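Local coordinates for Isomerase/lactonizing enzyme (Agrobacterium fabrum str. C58, PDB 2NQL), which belongs to the mandelate racemase/muconate lactonizing enzyme family of the enolase superfamily and carries a sodium ion bound at its barrel domain, at residues A[366-369]-A[374-377]; A[293-298]-A[324-329]; A[312-317]-A[329-334]. All blocks are in the same frame, centred on the assembly; numbering follows the deposited sequence.

Overall arrangement
All three contacts gather round helix 322-331 of this enolase-superfamily protein, contacts 2 and 3 within the barrel and contact 1 where the chain leaves it. Contacts 2 and 3 adjoin, their centres about 7 Å apart: they share Gln329, and the ring of Phe298 from contact 2 reaches contact 3, where its CZ lies 3.5 Å from CG of Pro314. Contact 1 has its centre about 13 Å from that of contact 2 and 15 Å from that of contact 3, with CG2 of Val375 3.5 Å from CB of Ala325. The sodium ion, bound by Glu240 and Glu266, is about 9 Å from the side chain of Pro314 and 11 Å from that of Phe298.

Contact 1 of 3, residues A[366-369]-A[374-377]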
loop_
_atom_site.group_PDB
_atom_site.type_symbol
_atom_site.label_atom_id
_atom_site.label_comp_id
_atom_site.label_asym_id
_atom_site.label_seq_id
_atom_site.Cartn_x
_atom_site.Cartn_y
_atom_site.Cartn_z
ATOM N N HIS A 366 -14.931 25.662 13.232
ATOM C CA HIS A 366 -16.126 26.187 12.572
ATOM C C HIS A 366 -16.110 25.880 11.082
ATOM O O HIS A 366 -15.212 26.322 10.339
ATOM C CB HIS A 366 -16.190 27.703 12.770
ATOM C CG HIS A 366 -16.355 28.100 14.200
ATOM N ND1 HIS A 366 -17.566 28.490 14.722
ATOM C CD2 HIS A 366 -15.478 28.104 15.233
ATOM C CE1 HIS A 366 -17.420 28.757 16.010
ATOM N NE2 HIS A 366 -16.164 28.522 16.347
ATOM N N LEU A 367 -17.127 25.146 10.642
ATOM C CA LEU A 367 -17.124 24.591 9.283
ATOM C C LEU A 367 -17.477 25.656 8.255
ATOM O O LEU A 367 -18.219 26.587 8.577
ATOM C CB LEU A 367 -18.120 23.427 9.196
ATOM C CG LEU A 367 -17.456 22.100 9.601
ATOM C CD1 LEU A 367 -17.137 21.945 11.090
ATOM C CD2 LEU A 367 -18.244 20.956 9.108
ATOM N N PRO A 368 -17.001 25.500 6.998
ATOM C CA PRO A 368 -17.346 26.468 5.969
ATOM C C PRO A 368 -18.818 26.330 5.583
ATOM O O PRO A 368 -19.448 25.310 5.916
ATOM C CB PRO A 368 -16.423 26.081 4.802
ATOM C CG PRO A 368 -16.186 24.652 4.992
ATOM C CD PRO A 368 -16.158 24.410 6.461
ATOM N N SER A 369 -19.360 27.345 4.913
ATOM C CA SER A 369 -20.820 27.462 4.732
ATOM C C SER A 369 -21.313 27.022 3.350
ATOM O O SER A 369 -22.482 26.640 3.191
ATOM C CB SER A 369 -21.269 28.890 4.994
ATOM O OG SER A 369 -20.865 29.322 6.285
ATOM N N GLY A 374 -16.855 23.765 0.316
ATOM C CA GLY A 374 -16.995 25.062 0.996
ATOM C C GLY A 374 -15.709 25.882 1.004
ATOM O O GLY A 374 -15.689 27.015 1.508
ATOM N N VAL A 375 -14.614 25.302 0.488
ATOM C CA VAL A 375 -13.359 26.034 0.317
ATOM C C VAL A 375 -12.796 25.697 -1.052
ATOM O O VAL A 375 -13.195 24.696 -1.642
ATOM C CB VAL A 375 -12.272 25.743 1.437
ATOM C CG1 VAL A 375 -12.831 25.967 2.875
ATOM C CG2 VAL A 375 -11.676 24.337 1.299
ATOM N N ARG A 376 -11.880 26.535 -1.535
ATOM C CA ARG A 376 -11.097 26.260 -2.763
ATOM C C ARG A 376 -9.754 26.992 -2.617
ATOM O O ARG A 376 -9.629 27.880 -1.757
ATOM C CB ARG A 376 -11.856 26.776 -3.990
ATOM C CG ARG A 376 -12.000 28.296 -3.997
ATOM C CD ARG A 376 -12.541 28.812 -5.293
ATOM N NE ARG A 376 -12.477 30.276 -5.359
ATOM C CZ ARG A 376 -13.163 31.008 -6.225
ATOM N NH1 ARG A 376 -13.973 30.411 -7.099
ATOM N NH2 ARG A 376 -13.041 32.331 -6.209
ATOM N N PRO A 377 -8.740 26.641 -3.431
ATOM C CA PRO A 377 -7.515 27.432 -3.409
ATOM C C PRO A 377 -7.799 28.888 -3.744
ATOM O O PRO A 377 -8.649 29.197 -4.593
ATOM C CB PRO A 377 -6.646 26.772 -4.497
ATOM C CG PRO A 377 -7.138 25.300 -4.469
ATOM C CD PRO A 377 -8.630 25.512 -4.387
HETATM O O HOH W 1 -17.977 28.381 1.997
#
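Pro368 meets Gly374 and Val375 through CB and CG of its ring. Starting from CB, the first atom of the ring already touches the other segment: Pro368 CB lies 3.5 Å from the carbonyl O of Gly374. The same CB is 4.1 Å from CG1 of Val375. One atom further on, CG of Pro368 lies 4.1 Å from CA of Gly374 and stays within 4.2 Å of CG1 of Val375. Val375 turns this methyl to the proline by setting CG1 anti to its own carbonyl carbon (chi1 -54°), and the two apolar side chains cross obliquely. Proline suits the place because its compact ring covers a backbone without bringing a polar group of its own.

The segments run from the end of strand 364-366 into strand 376-377, at either end of the connecting loop, where the chain packs against helix 322-331 of the barrel domain. Pro368 also packs on Gln329 of that helix and Val375 on Ala325, so both residues are buried. Gly374 has a positive phi of 89°, and at its backbone angles a CB would press against the preceding carbonyl oxygen; one would also run into CG of Pro368. The bare CA therefore lets the ring come close.

No direct hydrogen bond joins the segments, but a water does: it donates to O of Gly374 at 2.7 Å and accepts a weak bond from the backbone N of Ser369. Beyond it, OG of Ser369 is hydrogen-bonded to Asp357.

Contact 2 of 3, residues A[293-298]-A[324-329]; sequences KGITNF and LAASLQ
Ile295 and Phe298, one turn apart on helix 295-308, face Ala326 and Ser327 on helix 322-331, two neighbouring helices in the outer layer of the TIM-like barrel characteristic of the enolase superfamily. The apolar part is small: CD1 of Ile295 approaches CB of Ala326 to 4.1 Å, with CG1 alongside. Isoleucine has the reach to span the gap, while alanine, whose CB points toward the partner, keeps the helices near each other; the closest CA atoms, those of Ile295 and Ala326, are 6.8 Å apart. Met290 and helix 117-138 help to cover this pair.

The mixed contact lies beside it. Phe298 holds CG anti to its backbone N (chi1 -155°), which carries the ring toward helix 322-331, where OG of Ser327 lies obliquely to the ring, 3.5 Å from CZ of Phe298. That buried hydroxyl is hydrogen-bonded to NE2 of His340.

No hydrogen bond crosses between the segments. Within 293-298, Gly294 occupies the N-cap position, and its O accepts from N of Phe298. Asn297 ND2, which also bonds OH of Tyr102, donates to O of Lys293 at 3.0 Å, with an N-H...O angle of 157° and the acceptor close to the amide plane.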
loop_
_atom_site.group_PDB
_atom_site.type_symbol
_atom_site.label_atom_id
_atom_site.label_comp_id
_atom_site.label_asym_id
_atom_site.label_seq_id
_atom_site.Cartn_x
_atom_site.Cartn_y
_atom_site.Cartn_z
ATOM N N LYS A 293 -7.297 9.117 2.900
ATOM C CA LYS A 293 -8.496 8.252 2.907
ATOM C C LYS A 293 -9.581 8.660 1.922
ATOM O O LYS A 293 -10.089 7.816 1.182
ATOM C CB LYS A 293 -9.085 8.084 4.328
ATOM C CG LYS A 293 -8.138 7.413 5.294
ATOM C CD LYS A 293 -8.783 7.247 6.663
ATOM C CE LYS A 293 -7.878 6.491 7.608
ATOM N NZ LYS A 293 -6.606 7.232 7.925
ATOM N N GLY A 294 -9.945 9.943 1.911
ATOM C CA GLY A 294 -11.040 10.438 1.075
ATOM C C GLY A 294 -12.335 10.286 1.862
ATOM O O GLY A 294 -12.363 9.587 2.876
ATOM N N ILE A 295 -13.385 10.957 1.399
ATOM C CA ILE A 295 -14.647 11.044 2.139
ATOM C C ILE A 295 -15.356 9.687 2.229
ATOM O O ILE A 295 -15.804 9.283 3.301
ATOM C CB ILE A 295 -15.572 12.127 1.531
ATOM C CG1 ILE A 295 -15.018 13.526 1.864
ATOM C CG2 ILE A 295 -17.052 11.986 2.066
ATOM C CD1 ILE A 295 -15.495 14.604 0.941
ATOM N N THR A 296 -15.459 8.993 1.105
ATOM C CA THR A 296 -16.073 7.638 1.105
ATOM C C THR A 296 -15.470 6.712 2.179
ATOM O O THR A 296 -16.212 6.117 2.970
ATOM C CB THR A 296 -15.981 7.003 -0.284
ATOM O OG1 THR A 296 -16.669 7.828 -1.227
ATOM C CG2 THR A 296 -16.547 5.558 -0.296
ATOM N N ASN A 297 -14.134 6.622 2.236
ATOM C CA ASN A 297 -13.450 5.820 3.261
ATOM C C ASN A 297 -13.649 6.288 4.680
ATOM O O ASN A 297 -13.806 5.486 5.592
ATOM C CB ASN A 297 -11.940 5.711 2.961
ATOM C CG ASN A 297 -11.635 4.632 1.922
ATOM O OD1 ASN A 297 -12.227 3.549 1.954
ATOM N ND2 ASN A 297 -10.695 4.913 1.020
ATOM N N PHE A 298 -13.619 7.606 4.854
ATOM C CA PHE A 298 -13.732 8.228 6.166
ATOM C C PHE A 298 -15.131 7.911 6.723
ATOM O O PHE A 298 -15.243 7.498 7.877
ATOM C CB PHE A 298 -13.543 9.722 5.956
ATOM C CG PHE A 298 -13.054 10.486 7.142
ATOM C CD1 PHE A 298 -11.695 10.816 7.265
ATOM C CD2 PHE A 298 -13.970 10.997 8.069
ATOM C CE1 PHE A 298 -11.253 11.608 8.321
ATOM C CE2 PHE A 298 -13.538 11.776 9.144
ATOM C CZ PHE A 298 -12.185 12.084 9.267
ATOM N N LEU A 324 -8.286 19.019 4.676
ATOM C CA LEU A 324 -8.771 19.333 6.023
ATOM C C LEU A 324 -10.265 19.718 5.986
ATOM O O LEU A 324 -11.040 19.250 6.807
ATOM C CB LEU A 324 -7.948 20.448 6.669
ATOM C CG LEU A 324 -8.435 20.839 8.075
ATOM C CD1 LEU A 324 -8.374 19.668 9.036
ATOM C CD2 LEU A 324 -7.594 22.020 8.578
ATOM N N ALA A 325 -10.651 20.559 5.034
ATOM C CA ALA A 325 -12.048 20.935 4.888
ATOM C C ALA A 325 -12.921 19.707 4.644
ATOM O O ALA A 325 -13.973 19.567 5.263
ATOM C CB ALA A 325 -12.225 21.932 3.788
ATOM N N ALA A 326 -12.452 18.809 3.772
ATOM C CA ALA A 326 -13.086 17.487 3.606
ATOM C C ALA A 326 -13.219 16.715 4.913
ATOM O O ALA A 326 -14.296 16.172 5.191
ATOM C CB ALA A 326 -12.337 16.672 2.541
ATOM N N SER A 327 -12.149 16.679 5.726
ATOM C CA SER A 327 -12.182 16.020 7.030
ATOM C C SER A 327 -13.294 16.619 7.908
ATOM O O SER A 327 -14.042 15.873 8.531
ATOM C CB SER A 327 -10.833 16.112 7.771
ATOM O OG SER A 327 -10.846 15.270 8.927
ATOM N N LEU A 328 -13.375 17.948 7.961
ATOM C CA LEU A 328 -14.403 18.607 8.778
ATOM C C LEU A 328 -15.811 18.236 8.296
ATOM O O LEU A 328 -16.647 17.852 9.115
ATOM C CB LEU A 328 -14.217 20.139 8.790
ATOM C CG LEU A 328 -12.866 20.707 9.228
ATOM C CD1 LEU A 328 -13.000 22.210 9.388
ATOM C CD2 LEU A 328 -12.344 20.063 10.516
ATOM N N GLN A 329 -16.053 18.341 6.989
ATOM C CA GLN A 329 -17.346 17.959 6.381
ATOM C C GLN A 329 -17.773 16.546 6.770
ATOM O O GLN A 329 -18.879 16.337 7.292
ATOM C CB GLN A 329 -17.299 18.047 4.849
ATOM C CG GLN A 329 -17.109 19.444 4.242
ATOM C CD GLN A 329 -18.355 20.339 4.350
ATOM O OE1 GLN A 329 -19.417 19.898 4.795
ATOM N NE2 GLN A 329 -18.222 21.593 3.926
#

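Contact 3 of 3, residues A[312-317]-A[329-334]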
loop_
_atom_site.group_PDB
_atom_site.type_symbol
_atom_site.label_atom_id
_atom_site.label_comp_id
_atom_site.label_asym_id
_atom_site.label_seq_id
_atom_site.Cartn_x
_atom_site.Cartn_y
_atom_site.Cartn_z
ATOM N N VAL A 312 -14.312 8.687 17.554
ATOM C CA VAL A 312 -13.593 9.141 16.359
ATOM C C VAL A 312 -13.005 10.528 16.637
ATOM O O VAL A 312 -13.741 11.484 16.934
ATOM C CB VAL A 312 -14.524 9.182 15.137
ATOM C CG1 VAL A 312 -13.775 9.701 13.905
ATOM C CG2 VAL A 312 -15.147 7.784 14.879
ATOM N N ILE A 313 -11.678 10.615 16.585
ATOM C CA ILE A 313 -10.959 11.887 16.756
ATOM C C ILE A 313 -9.927 12.010 15.621
ATOM O O ILE A 313 -8.794 11.534 15.766
ATOM C CB ILE A 313 -10.294 11.988 18.162
ATOM C CG1 ILE A 313 -11.325 11.726 19.279
ATOM C CG2 ILE A 313 -9.642 13.353 18.365
ATOM C CD1 ILE A 313 -10.738 11.657 20.658
ATOM N N PRO A 314 -10.348 12.569 14.468
ATOM C CA PRO A 314 -9.508 12.611 13.278
ATOM C C PRO A 314 -8.202 13.372 13.427
ATOM O O PRO A 314 -8.077 14.312 14.239
ATOM C CB PRO A 314 -10.406 13.256 12.228
ATOM C CG PRO A 314 -11.797 12.936 12.680
ATOM C CD PRO A 314 -11.678 13.123 14.175
ATOM N N HIS A 315 -7.246 12.913 12.632
ATOM C CA HIS A 315 -5.906 13.448 12.509
ATOM C C HIS A 315 -5.924 14.722 11.655
ATOM O O HIS A 315 -6.879 14.989 10.893
ATOM C CB HIS A 315 -5.094 12.329 11.824
ATOM C CG HIS A 315 -3.638 12.622 11.616
ATOM N ND1 HIS A 315 -3.115 12.927 10.378
ATOM C CD2 HIS A 315 -2.587 12.585 12.465
ATOM C CE1 HIS A 315 -1.808 13.082 10.479
ATOM N NE2 HIS A 315 -1.460 12.869 11.734
ATOM N N ALA A 316 -4.854 15.501 11.781
ATOM C CA ALA A 316 -4.595 16.642 10.904
ATOM C C ALA A 316 -3.098 16.753 10.635
ATOM O O ALA A 316 -2.260 16.274 11.432
ATOM C CB ALA A 316 -5.135 17.954 11.545
ATOM N N THR A 317 -2.759 17.395 9.526
ATOM C CA THR A 317 -1.410 17.353 9.014
ATOM C C THR A 317 -1.094 18.515 8.074
ATOM O O THR A 317 -1.953 19.346 7.788
ATOM C CB THR A 317 -1.120 15.978 8.341
ATOM O OG1 THR A 317 0.288 15.865 8.116
ATOM C CG2 THR A 317 -1.854 15.832 7.033
ATOM N N GLN A 329 -16.053 18.341 6.989
ATOM C CA GLN A 329 -17.346 17.959 6.381
ATOM C C GLN A 329 -17.773 16.546 6.770
ATOM O O GLN A 329 -18.879 16.337 7.292
ATOM C CB GLN A 329 -17.299 18.047 4.849
ATOM C CG GLN A 329 -17.109 19.444 4.242
ATOM C CD GLN A 329 -18.355 20.339 4.350
ATOM O OE1 GLN A 329 -19.417 19.898 4.795
ATOM N NE2 GLN A 329 -18.222 21.593 3.926
ATOM N N ALA A 330 -16.892 15.577 6.525
ATOM C CA ALA A 330 -17.202 14.182 6.841
ATOM C C ALA A 330 -17.318 13.959 8.346
ATOM O O ALA A 330 -18.244 13.294 8.795
ATOM C CB ALA A 330 -16.155 13.266 6.255
ATOM N N SER A 331 -16.380 14.523 9.118
ATOM C CA SER A 331 -16.384 14.364 10.587
ATOM C C SER A 331 -17.700 14.818 11.218
ATOM O O SER A 331 -18.176 14.220 12.196
ATOM C CB SER A 331 -15.252 15.172 11.234
ATOM O OG SER A 331 -13.987 14.659 10.866
ATOM N N SER A 332 -18.268 15.879 10.656
ATOM C CA SER A 332 -19.472 16.518 11.219
ATOM C C SER A 332 -20.712 15.630 11.220
ATOM O O SER A 332 -21.630 15.876 11.983
ATOM C CB SER A 332 -19.765 17.819 10.487
ATOM O OG SER A 332 -20.365 17.558 9.232
ATOM N N THR A 333 -20.716 14.600 10.370
ATOM C CA THR A 333 -21.845 13.682 10.192
ATOM C C THR A 333 -21.770 12.467 11.109
ATOM O O THR A 333 -22.688 11.635 11.109
ATOM C CB THR A 333 -21.893 13.142 8.721
ATOM O OG1 THR A 333 -20.808 12.203 8.522
ATOM C CG2 THR A 333 -21.810 14.291 7.721
ATOM N N LEU A 334 -20.686 12.352 11.873
ATOM C CA LEU A 334 -20.350 11.121 12.587
ATOM C C LEU A 334 -20.816 11.152 14.028
ATOM O O LEU A 334 -20.415 12.018 14.802
ATOM C CB LEU A 334 -18.845 10.820 12.519
ATOM C CG LEU A 334 -18.194 10.718 11.122
ATOM C CD1 LEU A 334 -16.674 10.418 11.214
ATOM C CD2 LEU A 334 -18.890 9.666 10.271
#
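Two torsions set up the meeting of Val312 with Leu334 and of Pro314 with Ser331: Val312 swings CG1 opposite its backbone N (chi1 178°), and Ser331 places OG opposite its carbonyl carbon (chi1 -66°). In the TIM-like barrel of the enolase superfamily, this joins strand 311-312 and the loop after it to the C-terminal part of helix 322-331 and the turn that follows. CG1 of Val312 meets CD1 of Leu334 at 4.0 Å, the two side chains crossing at about a right angle. A branched valine suits the strand, and the longer leucine reaches back to it from the turn.

The second pair sets carbon against oxygen: CG of Pro314 comes 3.3 Å from OG of Ser331, a packing contact, since proline has no donor or acceptor in its ring. The buried hydroxyl has its hydrogen bond with O of Ser327, one helical turn earlier, so serine can sit against an apolar ring at little polar cost. Phe298 packs on both Pro314 and Ser331.

Ser331 to Leu334 form a type I turn, with N of Leu334 bonded to O of Ser331. Small hydroxyl residues tie the chain back to the helix: Ser332 OG donates to O of Gln329 at 2.7 Å. O of Ala330 takes two bonds from Thr333, one from its N and one from its OG1, which lies in the carbonyl plane at 2.8 Å from that oxygen.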